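Local coordinates for N-acetylmuramoyl-L-alanine amidase (Mycolicibacterium smegmatis, PDB 7AGM), which probably cleaves, as a zinc-dependent hydrolase, the amide bond between N-acetylmuramic acid and L-alanine in the peptidoglycan of the bacterial cell wall, at residues P15-A20 against N38-G43; D22-R27 against N82-C87; Y50-F55 against I106-G111; S54-T59 against M76-D81. All coordinates share one frame; numbering follows the deposited sequence. Where two conformers were deposited one is given.

Contact 1. Residues P15-A20 against N38-G43; sequences PGHNGA and NCQESG. With ZN (zinc ion), chain C.
His17 rests its imidazole on the backbone of Glu41 to Gly43, joining the loop after strand 10-15 to the loop before helix 52-69 in the zinc site of this Amidase_3 enzyme. The two ring nitrogens divide the work. NE2 binds the zinc ion at 2.1 Å, in a shell completed by Glu52, His107 and three waters, while ND1 donates to Glu41 O at 2.9 Å with an N-H...O angle of 153°. A carbonyl behind a metal-bound histidine is a familiar second-shell arrangement: it keeps the hydrogen on ND1, limits ring rotation and may make NE2 a somewhat stronger ligand. CG is anti to the carbonyl carbon (chi1 -49°), directed toward the 38-43 loop, and Gly43 covers one ring face, its CA 3.6 Å from the centroid of the His17 ring in a CH-pi contact. A glycine suits this place because it has no side chain to hold the ring off and readily takes a positive phi.

Farther from the metal, Asn18 and Gln40 cross with their amide planes 66° apart. They meet as amide on methylene, Asn18 ND2 lying 3.5 Å from Gln40 CG, while their amide nitrogens bond elsewhere: Asn18 ND2 to Asn21 and Gln40 NE2 to the carbonyl of Pro86. A water also spans the loops, accepting from Asn18 N at 2.8 Å and donating to Glu41 O, the same oxygen that receives His17 ND1.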
loop_
_atom_site.group_PDB
_atom_site.type_symbol
_atom_site.label_atom_id
_atom_site.label_comp_id
_atom_site.label_asym_id
_atom_site.label_seq_id
_atom_site.Cartn_x
_atom_site.Cartn_y
_atom_site.Cartn_z
ATOM N N PRO A 15 6.467 -0.937 0.907
ATOM C CA PRO A 15 6.585 -0.604 -0.523
ATOM C C PRO A 15 6.578 -1.882 -1.349
ATOM O O PRO A 15 7.463 -2.733 -1.214
ATOM C CB PRO A 15 7.924 0.137 -0.614
ATOM C CG PRO A 15 8.705 -0.300 0.593
ATOM C CD PRO A 15 7.724 -0.749 1.655
ATOM N N GLY A 16 5.548 -2.023 -2.181
ATOM C CA GLY A 16 5.324 -3.285 -2.867
ATOM C C GLY A 16 6.498 -3.691 -3.744
ATOM O O GLY A 16 7.190 -2.851 -4.332
ATOM N N HIS A 17 6.727 -5.008 -3.801
ATOM C CA HIS A 17 7.656 -5.684 -4.704
ATOM C C HIS A 17 9.104 -5.511 -4.270
ATOM O O HIS A 17 9.361 -4.928 -3.216
ATOM C CB HIS A 17 7.389 -5.299 -6.163
ATOM C CG HIS A 17 5.947 -5.425 -6.531
ATOM N ND1 HIS A 17 5.363 -6.634 -6.841
ATOM C CD2 HIS A 17 4.957 -4.503 -6.578
ATOM C CE1 HIS A 17 4.077 -6.447 -7.087
ATOM N NE2 HIS A 17 3.803 -5.166 -6.924
ATOM N N ASN A 18 10.047 -6.047 -5.051
ATOM C CA ASN A 18 11.466 -6.010 -4.724
ATOM C C ASN A 18 12.221 -5.241 -5.796
ATOM O O ASN A 18 11.807 -5.199 -6.957
ATOM C CB ASN A 18 12.101 -7.410 -4.714
ATOM C CG ASN A 18 11.334 -8.417 -3.888
ATOM O OD1 ASN A 18 10.804 -8.107 -2.821
ATOM N ND2 ASN A 18 11.296 -9.652 -4.376
ATOM N N GLY A 19 13.368 -4.681 -5.404
ATOM C CA GLY A 19 14.244 -4.039 -6.368
ATOM C C GLY A 19 14.979 -5.007 -7.272
ATOM O O GLY A 19 15.505 -4.593 -8.310
ATOM N N ALA A 20 15.040 -6.282 -6.893
ATOM C CA ALA A 20 15.583 -7.318 -7.753
ATOM C C ALA A 20 14.908 -8.632 -7.396
ATOM O O ALA A 20 14.476 -8.833 -6.257
ATOM C CB ALA A 20 17.101 -7.439 -7.603
ATOM N N ASN A 38 2.519 -17.150 -5.412
ATOM C CA ASN A 38 3.951 -16.909 -5.531
ATOM C C ASN A 38 4.454 -16.019 -4.399
ATOM O O ASN A 38 3.779 -15.072 -3.985
ATOM C CB ASN A 38 4.269 -16.261 -6.878
ATOM C CG ASN A 38 4.200 -17.243 -8.030
ATOM O OD1 ASN A 38 3.678 -18.350 -7.892
ATOM N ND2 ASN A 38 4.725 -16.838 -9.181
ATOM N N CYS A 39 5.644 -16.357 -3.888
ATOM C CA CYS A 39 6.328 -15.549 -2.877
ATOM C C CYS A 39 6.355 -14.073 -3.259
ATOM O O CYS A 39 6.016 -13.201 -2.451
ATOM C CB CYS A 39 7.750 -16.093 -2.688
ATOM S SG CYS A 39 8.956 -14.942 -1.986
ATOM N N GLN A 40 6.766 -13.769 -4.486
ATOM C CA GLN A 40 6.765 -12.392 -4.952
ATOM C C GLN A 40 6.405 -12.334 -6.427
ATOM O O GLN A 40 6.422 -13.342 -7.138
ATOM C CB GLN A 40 8.106 -11.685 -4.705
ATOM C CG GLN A 40 8.168 -10.913 -3.393
ATOM C CD GLN A 40 7.131 -9.803 -3.314
ATOM O OE1 GLN A 40 6.585 -9.364 -4.328
ATOM N NE2 GLN A 40 6.857 -9.339 -2.101
ATOM N N GLU A 41 6.056 -11.129 -6.866
ATOM C CA GLU A 41 5.874 -10.800 -8.270
ATOM C C GLU A 41 6.770 -9.610 -8.562
ATOM O O GLU A 41 7.037 -8.793 -7.678
ATOM C CB GLU A 41 4.437 -10.376 -8.570
ATOM C CG GLU A 41 3.438 -11.494 -8.558
ATOM C CD GLU A 41 3.584 -12.413 -9.751
ATOM O OE1 GLU A 41 4.066 -11.959 -10.811
ATOM O OE2 GLU A 41 3.223 -13.598 -9.624
ATOM N N SER A 42 7.228 -9.505 -9.811
ATOM C CA SER A 42 8.136 -8.419 -10.161
ATOM C C SER A 42 7.478 -7.051 -10.014
ATOM O O SER A 42 8.154 -6.066 -9.696
ATOM C CB SER A 42 8.644 -8.609 -11.591
ATOM O OG SER A 42 7.558 -8.708 -12.493
ATOM N N GLY A 43 6.175 -6.970 -10.227
ATOM C CA GLY A 43 5.503 -5.693 -10.314
ATOM C C GLY A 43 5.385 -5.222 -11.752
ATOM O O GLY A 43 6.041 -5.727 -12.662
HETATM ZN ZN ZN C . 1.960 -4.135 -6.894
HETATM O O HOH W 1 9.273 -8.175 -6.654
HETATM O O HOH W 2 1.659 -5.213 -8.724
HETATM O O HOH W 3 0.820 -6.029 -6.611
HETATM O O HOH W 4 0.229 -3.515 -7.856
#

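Contact 2. Residues D22-R27 against N82-C87; sequences DASIGR and NALGPC
This is a small surface contact in which Leu84 lies against Asp22 and Arg27 reaches Cys87, joining the loop before strand 28-30 to the loop that enters helix 88-98. Leu84 crosses the aspartate at about a right angle, with both methyls against the carboxylate: Leu84 CD1 is 3.3 Å from Asp22 OD2, and Leu84 CD2 is 3.4 Å from Asp22 OD1. Leucine suits the spot because its forked end spans the flat group, and CD2 also comes within 4.3 Å of Ile25 CG2. Nothing polar is exchanged in this half of the contact.

The carboxylate turns back to its own loop instead, where Asp22 OD1 accepts from Ser24 N at 2.9 Å, met from above the carboxylate plane. At the other end, Arg27 begins fully extended and then bends at chi3 (57°), a turn that places NE. Its NH2 approaches Cys87 SG to 3.1 Å. Cys87, disulfide-bonded to Cys39, occupies the N-cap of helix 88-98, and its backbone N bonds to Glu90 in the first turn. On the 22-27 side the motif is an Asx turn at Asp22, leading into the short 3-10 segment of residues 23-26.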
loop_
_atom_site.group_PDB
_atom_site.type_symbol
_atom_site.label_atom_id
_atom_site.label_comp_id
_atom_site.label_asym_id
_atom_site.label_seq_id
_atom_site.Cartn_x
_atom_site.Cartn_y
_atom_site.Cartn_z
ATOM N N ASP A 22 14.837 -13.103 -8.047
ATOM C CA ASP A 22 15.518 -14.317 -8.483
ATOM C C ASP A 22 14.521 -15.465 -8.605
ATOM O O ASP A 22 13.306 -15.240 -8.623
ATOM C CB ASP A 22 16.679 -14.685 -7.545
ATOM C CG ASP A 22 16.215 -15.197 -6.179
ATOM O OD1 ASP A 22 15.016 -15.090 -5.827
ATOM O OD2 ASP A 22 17.075 -15.711 -5.438
ATOM N N ALA A 23 15.020 -16.702 -8.665
ATOM C CA ALA A 23 14.134 -17.847 -8.856
ATOM C C ALA A 23 13.296 -18.154 -7.622
ATOM O O ALA A 23 12.303 -18.883 -7.730
ATOM C CB ALA A 23 14.932 -19.085 -9.263
ATOM N N SER A 24 13.665 -17.618 -6.460
ATOM C CA SER A 24 12.943 -17.935 -5.232
ATOM C C SER A 24 11.601 -17.221 -5.116
ATOM O O SER A 24 10.816 -17.559 -4.225
ATOM C CB SER A 24 13.813 -17.659 -4.000
ATOM O OG SER A 24 14.317 -16.336 -4.006
ATOM N N ILE A 25 11.306 -16.258 -5.993
ATOM C CA ILE A 25 10.020 -15.571 -5.928
ATOM C C ILE A 25 8.861 -16.429 -6.412
ATOM O O ILE A 25 7.704 -16.072 -6.169
ATOM C CB ILE A 25 10.034 -14.199 -6.635
ATOM C CG1 ILE A 25 10.011 -14.369 -8.156
ATOM C CG2 ILE A 25 11.240 -13.378 -6.178
ATOM C CD1 ILE A 25 9.886 -13.056 -8.914
ATOM N N GLY A 26 9.132 -17.550 -7.084
ATOM C CA GLY A 26 8.067 -18.448 -7.495
ATOM C C GLY A 26 7.616 -19.453 -6.451
ATOM O O GLY A 26 6.576 -20.095 -6.641
ATOM N N ARG A 27 8.366 -19.603 -5.361
ATOM C CA ARG A 27 7.994 -20.530 -4.299
ATOM C C ARG A 27 6.629 -20.170 -3.722
ATOM O O ARG A 27 6.283 -18.994 -3.588
ATOM C CB ARG A 27 9.047 -20.493 -3.192
ATOM C CG ARG A 27 8.767 -21.449 -2.041
ATOM C CD ARG A 27 9.830 -21.352 -0.962
ATOM N NE ARG A 27 9.958 -19.996 -0.434
ATOM C CZ ARG A 27 9.236 -19.515 0.574
ATOM N NH1 ARG A 27 8.327 -20.280 1.164
ATOM N NH2 ARG A 27 9.421 -18.269 0.989
ATOM N N ASN A 82 17.231 -2.489 -4.725
ATOM C CA ASN A 82 18.096 -3.140 -5.703
ATOM C C ASN A 82 18.406 -4.596 -5.368
ATOM O O ASN A 82 19.307 -5.175 -5.988
ATOM C CB ASN A 82 19.399 -2.348 -5.921
ATOM C CG ASN A 82 20.285 -2.323 -4.687
ATOM O OD1 ASN A 82 19.840 -2.618 -3.581
ATOM N ND2 ASN A 82 21.554 -1.975 -4.877
ATOM N N ALA A 83 17.689 -5.210 -4.429
ATOM C CA ALA A 83 17.955 -6.589 -4.049
ATOM C C ALA A 83 16.641 -7.269 -3.678
ATOM O O ALA A 83 15.576 -6.644 -3.655
ATOM C CB ALA A 83 18.985 -6.647 -2.915
ATOM N N LEU A 84 16.725 -8.565 -3.386
ATOM C CA LEU A 84 15.543 -9.329 -3.017
ATOM C C LEU A 84 14.894 -8.750 -1.764
ATOM O O LEU A 84 15.568 -8.228 -0.872
ATOM C CB LEU A 84 15.916 -10.791 -2.765
ATOM C CG LEU A 84 16.251 -11.640 -3.990
ATOM C CD1 LEU A 84 16.810 -12.982 -3.553
ATOM C CD2 LEU A 84 15.017 -11.829 -4.851
ATOM N N GLY A 85 13.564 -8.840 -1.716
ATOM C CA GLY A 85 12.791 -8.465 -0.554
ATOM C C GLY A 85 11.918 -9.623 -0.107
ATOM O O GLY A 85 11.887 -10.678 -0.749
ATOM N N PRO A 86 11.189 -9.454 0.997
ATOM C CA PRO A 86 10.485 -10.591 1.601
ATOM C C PRO A 86 9.268 -11.025 0.794
ATOM O O PRO A 86 8.665 -10.247 0.056
ATOM C CB PRO A 86 10.051 -10.056 2.972
ATOM C CG PRO A 86 10.885 -8.829 3.207
ATOM C CD PRO A 86 11.123 -8.253 1.846
ATOM N N CYS A 87 8.902 -12.298 0.972
ATOM C CA CYS A 87 7.686 -12.840 0.370
ATOM C C CYS A 87 6.442 -12.162 0.946
ATOM O O CYS A 87 6.470 -11.533 2.010
ATOM C CB CYS A 87 7.579 -14.341 0.638
ATOM S SG CYS A 87 8.958 -15.313 0.014
#

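Contact 3. Residues Y50-F55 against I106-G111; sequences YPEHSF and IHADGG. With ZN (zinc ion), chain C.
Glu52 OE2 is held from two directions: it binds the zinc ion at 2.0 Å and accepts from Ala108 N at 3.0 Å. This hydrogen bond is nearly straight (N-H...O 170°), although its donor stands 55° out of the carboxylate plane. CG is anti to the backbone N (chi1 -180°) and the chain stays extended, a reach that suits glutamate for spanning from helix 52-69 to the strand end. The other oxygen, Glu52 OE1, receives a zinc-bound water at 2.8 Å and the backbone N of Thr44, fixing the rotation of the group.

The partner strand, 102-109, belongs to the central mixed sheet of this alpha/beta fold, and its end delivers His107, whose ND1 binds the zinc ion at 2.0 Å. His17 is the remaining protein ligand. Ala108 O lies 3.0 Å from Glu52 OE2, two acceptors that are not hydrogen-bonded; a second zinc-bound water donates to this carbonyl at 2.8 Å.

Away from the metal the contact turns apolar. Ala108, small enough to let helix and strand approach, sets CB 3.8 Å from Phe55 CD2, while His107 O lies in the plane of the Phe55 ring at its edge, 3.8 Å from CE2.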
loop_
_atom_site.group_PDB
_atom_site.type_symbol
_atom_site.label_atom_id
_atom_site.label_comp_id
_atom_site.label_asym_id
_atom_site.label_seq_id
_atom_site.Cartn_x
_atom_site.Cartn_y
_atom_site.Cartn_z
ATOM N N TYR A 50 9.611 2.402 -16.478
ATOM C CA TYR A 50 9.814 2.824 -15.097
ATOM C C TYR A 50 9.088 1.830 -14.197
ATOM O O TYR A 50 7.874 1.655 -14.343
ATOM C CB TYR A 50 9.296 4.246 -14.877
ATOM C CG TYR A 50 9.413 4.719 -13.446
ATOM C CD1 TYR A 50 10.658 4.923 -12.845
ATOM C CD2 TYR A 50 8.277 4.960 -12.688
ATOM C CE1 TYR A 50 10.755 5.346 -11.516
ATOM C CE2 TYR A 50 8.363 5.380 -11.373
ATOM C CZ TYR A 50 9.599 5.577 -10.792
ATOM O OH TYR A 50 9.651 5.998 -9.481
ATOM N N PRO A 51 9.783 1.123 -13.304
ATOM C CA PRO A 51 9.156 -0.008 -12.607
ATOM C C PRO A 51 8.383 0.374 -11.355
ATOM O O PRO A 51 8.740 1.290 -10.608
ATOM C CB PRO A 51 10.357 -0.883 -12.229
ATOM C CG PRO A 51 11.486 0.081 -12.059
ATOM C CD PRO A 51 11.225 1.236 -13.007
ATOM N N GLU A 52 7.297 -0.380 -11.140
ATOM C CA GLU A 52 6.496 -0.230 -9.931
ATOM C C GLU A 52 7.357 -0.248 -8.674
ATOM O O GLU A 52 7.144 0.555 -7.757
ATOM C CB GLU A 52 5.441 -1.333 -9.856
ATOM C CG GLU A 52 4.577 -1.216 -8.606
ATOM C CD GLU A 52 3.555 -2.321 -8.485
ATOM O OE1 GLU A 52 3.463 -3.152 -9.414
ATOM O OE2 GLU A 52 2.847 -2.372 -7.453
ATOM N N HIS A 53 8.348 -1.144 -8.614
ATOM C CA HIS A 53 9.108 -1.283 -7.376
ATOM C C HIS A 53 9.863 -0.007 -7.017
ATOM O O HIS A 53 10.048 0.282 -5.831
ATOM C CB HIS A 53 10.031 -2.505 -7.428
ATOM C CG HIS A 53 11.227 -2.345 -8.319
ATOM N ND1 HIS A 53 12.354 -1.645 -7.942
ATOM C CD2 HIS A 53 11.488 -2.839 -9.552
ATOM C CE1 HIS A 53 13.251 -1.699 -8.911
ATOM N NE2 HIS A 53 12.752 -2.422 -9.899
ATOM N N SER A 54 10.297 0.773 -8.016
ATOM C CA SER A 54 10.971 2.033 -7.714
ATOM C C SER A 54 9.975 3.116 -7.313
ATOM O O SER A 54 10.250 3.912 -6.402
ATOM C CB SER A 54 11.818 2.485 -8.901
ATOM O OG SER A 54 12.836 1.532 -9.169
ATOM N N PHE A 55 8.806 3.144 -7.960
ATOM C CA PHE A 55 7.763 4.077 -7.550
ATOM C C PHE A 55 7.354 3.839 -6.102
ATOM O O PHE A 55 7.240 4.787 -5.313
ATOM C CB PHE A 55 6.531 3.953 -8.446
ATOM C CG PHE A 55 5.324 4.635 -7.867
ATOM C CD1 PHE A 55 5.217 6.016 -7.880
ATOM C CD2 PHE A 55 4.315 3.897 -7.263
ATOM C CE1 PHE A 55 4.121 6.660 -7.321
ATOM C CE2 PHE A 55 3.213 4.528 -6.705
ATOM C CZ PHE A 55 3.106 5.908 -6.732
ATOM N N ILE A 106 1.976 -0.008 -0.304
ATOM C CA ILE A 106 1.905 0.985 -1.372
ATOM C C ILE A 106 2.281 0.324 -2.690
ATOM O O ILE A 106 3.350 -0.297 -2.799
ATOM C CB ILE A 106 2.785 2.207 -1.060
ATOM C CG1 ILE A 106 2.267 2.911 0.200
ATOM C CG2 ILE A 106 2.786 3.163 -2.236
ATOM C CD1 ILE A 106 3.083 4.132 0.612
ATOM N N HIS A 107 1.403 0.464 -3.690
ATOM C CA HIS A 107 1.520 -0.226 -4.965
ATOM C C HIS A 107 1.146 0.715 -6.095
ATOM O O HIS A 107 0.625 1.817 -5.882
ATOM C CB HIS A 107 0.600 -1.449 -5.034
ATOM C CG HIS A 107 1.133 -2.623 -4.286
ATOM N ND1 HIS A 107 1.701 -3.705 -4.918
ATOM C CD2 HIS A 107 1.202 -2.876 -2.957
ATOM C CE1 HIS A 107 2.098 -4.578 -4.009
ATOM N NE2 HIS A 107 1.804 -4.100 -2.811
ATOM N N ALA A 108 1.388 0.240 -7.315
ATOM C CA ALA A 108 0.848 0.849 -8.522
ATOM C C ALA A 108 0.375 -0.257 -9.451
ATOM O O ALA A 108 0.931 -1.359 -9.464
ATOM C CB ALA A 108 1.869 1.736 -9.245
ATOM N N ASP A 109 -0.649 0.053 -10.236
ATOM C CA ASP A 109 -1.443 -0.939 -10.933
ATOM C C ASP A 109 -1.133 -0.958 -12.423
ATOM O O ASP A 109 -0.526 -0.034 -12.980
ATOM C CB ASP A 109 -2.928 -0.612 -10.748
ATOM C CG ASP A 109 -3.823 -1.807 -10.945
ATOM O OD1 ASP A 109 -3.325 -2.958 -10.904
ATOM O OD2 ASP A 109 -5.032 -1.581 -11.142
ATOM N N GLY A 110 -1.566 -2.037 -13.065
ATOM C CA GLY A 110 -1.590 -2.120 -14.509
ATOM C C GLY A 110 -2.993 -2.398 -15.005
ATOM O O GLY A 110 -3.516 -3.499 -14.810
ATOM N N GLY A 111 -3.623 -1.402 -15.621
ATOM C CA GLY A 111 -4.958 -1.552 -16.150
ATOM C C GLY A 111 -5.062 -0.985 -17.551
ATOM O O GLY A 111 -4.054 -0.601 -18.161
HETATM ZN ZN ZN C . 1.960 -4.135 -6.894
HETATM O O HOH W 2 1.659 -5.213 -8.724
HETATM O O HOH W 4 0.229 -3.515 -7.856
HETATM O O HOH W 3 0.820 -6.029 -6.611
#

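Contact 4. Residues S54-T59 against M76-D81; sequences SFTWDT and MSRGND
Trp57 packs against residues 76-81, at the start of the loop after strand 73-76. Its helix, 52-69, is the connection of a beta-alpha-beta crossover between the adjacent parallel strands 10-15 and 73-76. The Trp57 CG is anti to the backbone N (chi1 172°), which carries it off the helix toward the loop. A long flat ring suits this place. Asp81 CB lies over the five-membered ring, 3.6 Å from its centroid, in a CH-pi contact, with the carboxylate only 11° from parallel to the indole. The peptide after Gly79 comes close to the six-membered end, Gly79 C being 3.3 Å from Trp57 CH2. Met76 bends at chi3 (56°), and that turn puts CE 3.5 Å from Trp57 CZ3.

Arg78 is extended from CG to NE and lays one guanidinium face by Trp57 CE3. NH1 donates to Asn80 O and makes a salt bridge to Asp81 OD1 at 2.9 Å, while NE bonds to the carbonyl of Pro15 and NH2 to those of Gly16 and His53. Asp81 OD1 also has His53 ND1 as a partner. The second carboxylate oxygen, Asp81 OD2, uses its syn lone pair to accept from Ser54 OG at 2.8 Å.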
loop_
_atom_site.group_PDB
_atom_site.type_symbol
_atom_site.label_atom_id
_atom_site.label_comp_id
_atom_site.label_asym_id
_atom_site.label_seq_id
_atom_site.Cartn_x
_atom_site.Cartn_y
_atom_site.Cartn_z
ATOM N N SER A 54 10.297 0.773 -8.016
ATOM C CA SER A 54 10.971 2.033 -7.714
ATOM C C SER A 54 9.975 3.116 -7.313
ATOM O O SER A 54 10.250 3.912 -6.402
ATOM C CB SER A 54 11.818 2.485 -8.901
ATOM O OG SER A 54 12.836 1.532 -9.169
ATOM N N PHE A 55 8.806 3.144 -7.960
ATOM C CA PHE A 55 7.763 4.077 -7.550
ATOM C C PHE A 55 7.354 3.839 -6.102
ATOM O O PHE A 55 7.240 4.787 -5.313
ATOM C CB PHE A 55 6.531 3.953 -8.446
ATOM C CG PHE A 55 5.324 4.635 -7.867
ATOM C CD1 PHE A 55 5.217 6.016 -7.880
ATOM C CD2 PHE A 55 4.315 3.897 -7.263
ATOM C CE1 PHE A 55 4.121 6.660 -7.321
ATOM C CE2 PHE A 55 3.213 4.528 -6.705
ATOM C CZ PHE A 55 3.106 5.908 -6.732
ATOM N N THR A 56 7.092 2.578 -5.738
ATOM C CA THR A 56 6.620 2.319 -4.381
ATOM C C THR A 56 7.708 2.624 -3.363
ATOM O O THR A 56 7.426 3.148 -2.279
ATOM C CB THR A 56 6.147 0.872 -4.234
ATOM O OG1 THR A 56 7.263 -0.020 -4.359
ATOM C CG2 THR A 56 5.065 0.523 -5.273
ATOM N N TRP A 57 8.958 2.317 -3.699
ATOM C CA TRP A 57 10.070 2.582 -2.791
ATOM C C TRP A 57 10.196 4.073 -2.489
ATOM O O TRP A 57 10.155 4.496 -1.325
ATOM C CB TRP A 57 11.356 2.032 -3.409
ATOM C CG TRP A 57 12.594 2.399 -2.662
ATOM C CD1 TRP A 57 13.591 3.251 -3.070
ATOM C CD2 TRP A 57 12.987 1.913 -1.373
ATOM N NE1 TRP A 57 14.569 3.320 -2.114
ATOM C CE2 TRP A 57 14.228 2.506 -1.064
ATOM C CE3 TRP A 57 12.409 1.032 -0.453
ATOM C CZ2 TRP A 57 14.895 2.256 0.131
ATOM C CZ3 TRP A 57 13.080 0.780 0.734
ATOM C CH2 TRP A 57 14.306 1.394 1.015
ATOM N N ASP A 58 10.322 4.894 -3.536
ATOM C CA ASP A 58 10.552 6.316 -3.303
ATOM C C ASP A 58 9.341 6.983 -2.655
ATOM O O ASP A 58 9.493 7.808 -1.743
ATOM C CB ASP A 58 10.950 7.011 -4.601
ATOM C CG ASP A 58 11.382 8.435 -4.366
ATOM O OD1 ASP A 58 12.488 8.622 -3.823
ATOM O OD2 ASP A 58 10.612 9.359 -4.698
ATOM N N THR A 59 8.131 6.609 -3.077
ATOM C CA THR A 59 6.934 7.164 -2.452
ATOM C C THR A 59 6.872 6.799 -0.974
ATOM O O THR A 59 6.541 7.644 -0.129
ATOM C CB THR A 59 5.687 6.672 -3.193
ATOM O OG1 THR A 59 5.774 7.063 -4.566
ATOM C CG2 THR A 59 4.417 7.269 -2.599
ATOM N N MET A 76 9.728 -0.486 7.994
ATOM C CA MET A 76 9.498 -0.800 6.590
ATOM C C MET A 76 9.737 -2.277 6.301
ATOM O O MET A 76 10.530 -2.947 6.969
ATOM C CB MET A 76 10.356 0.084 5.673
ATOM C CG MET A 76 9.934 1.546 5.693
ATOM S SD MET A 76 10.858 2.547 4.523
ATOM C CE MET A 76 10.544 1.673 2.996
ATOM N N SER A 77 9.041 -2.783 5.285
ATOM C CA SER A 77 9.164 -4.187 4.917
ATOM C C SER A 77 10.453 -4.500 4.168
ATOM O O SER A 77 10.849 -5.668 4.116
ATOM C CB SER A 77 7.979 -4.597 4.049
ATOM O OG SER A 77 7.987 -3.865 2.841
ATOM N N ARG A 78 11.104 -3.501 3.577
ATOM C CA ARG A 78 12.364 -3.717 2.886
ATOM C C ARG A 78 13.214 -2.470 3.046
ATOM O O ARG A 78 12.708 -1.384 3.341
ATOM C CB ARG A 78 12.161 -4.072 1.406
ATOM C CG ARG A 78 11.427 -3.022 0.587
ATOM C CD ARG A 78 11.372 -3.502 -0.852
ATOM N NE ARG A 78 10.430 -2.823 -1.741
ATOM C CZ ARG A 78 10.778 -2.084 -2.796
ATOM N NH1 ARG A 78 12.062 -1.853 -3.071
ATOM N NH2 ARG A 78 9.839 -1.575 -3.582
ATOM N N GLY A 79 14.518 -2.642 2.831
ATOM C CA GLY A 79 15.480 -1.603 3.137
ATOM C C GLY A 79 16.278 -1.093 1.956
ATOM O O GLY A 79 17.197 -0.288 2.138
ATOM N N ASN A 80 15.950 -1.543 0.748
ATOM C CA ASN A 80 16.612 -1.064 -0.460
ATOM C C ASN A 80 15.686 -1.293 -1.649
ATOM O O ASN A 80 14.605 -1.878 -1.523
ATOM C CB ASN A 80 17.955 -1.765 -0.684
ATOM C CG ASN A 80 17.807 -3.265 -0.855
ATOM O OD1 ASN A 80 17.109 -3.742 -1.761
ATOM N ND2 ASN A 80 18.468 -4.021 0.011
ATOM N N ASP A 81 16.141 -0.850 -2.819
ATOM C CA ASP A 81 15.406 -0.993 -4.067
ATOM C C ASP A 81 16.272 -1.657 -5.135
ATOM O O ASP A 81 16.070 -1.435 -6.330
ATOM C CB ASP A 81 14.876 0.361 -4.544
ATOM C CG ASP A 81 13.877 0.232 -5.675
ATOM O OD1 ASP A 81 13.018 -0.664 -5.586
ATOM O OD2 ASP A 81 13.952 1.021 -6.646
#

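Contact 3 is the most buried of the four and contact 2 the most exposed, with contacts 1 and 4 in between. Contacts 1 and 3 supply the three protein ligands of one zinc ion and share its waters, so their chemistry is metal coordination backed by backbone hydrogen bonds. Contacts 3 and 4 use the same helix, 52-69: one side meets the strand end and another the loop after strand 73-76, where ring packing and a salt bridge take over. The Cys39-Cys87 disulfide couples contacts 1 and 2, yet contact 2 has no hydrogen bond across its own segments. Contact 4 also reaches contact 1 through the carbonyls just before His17.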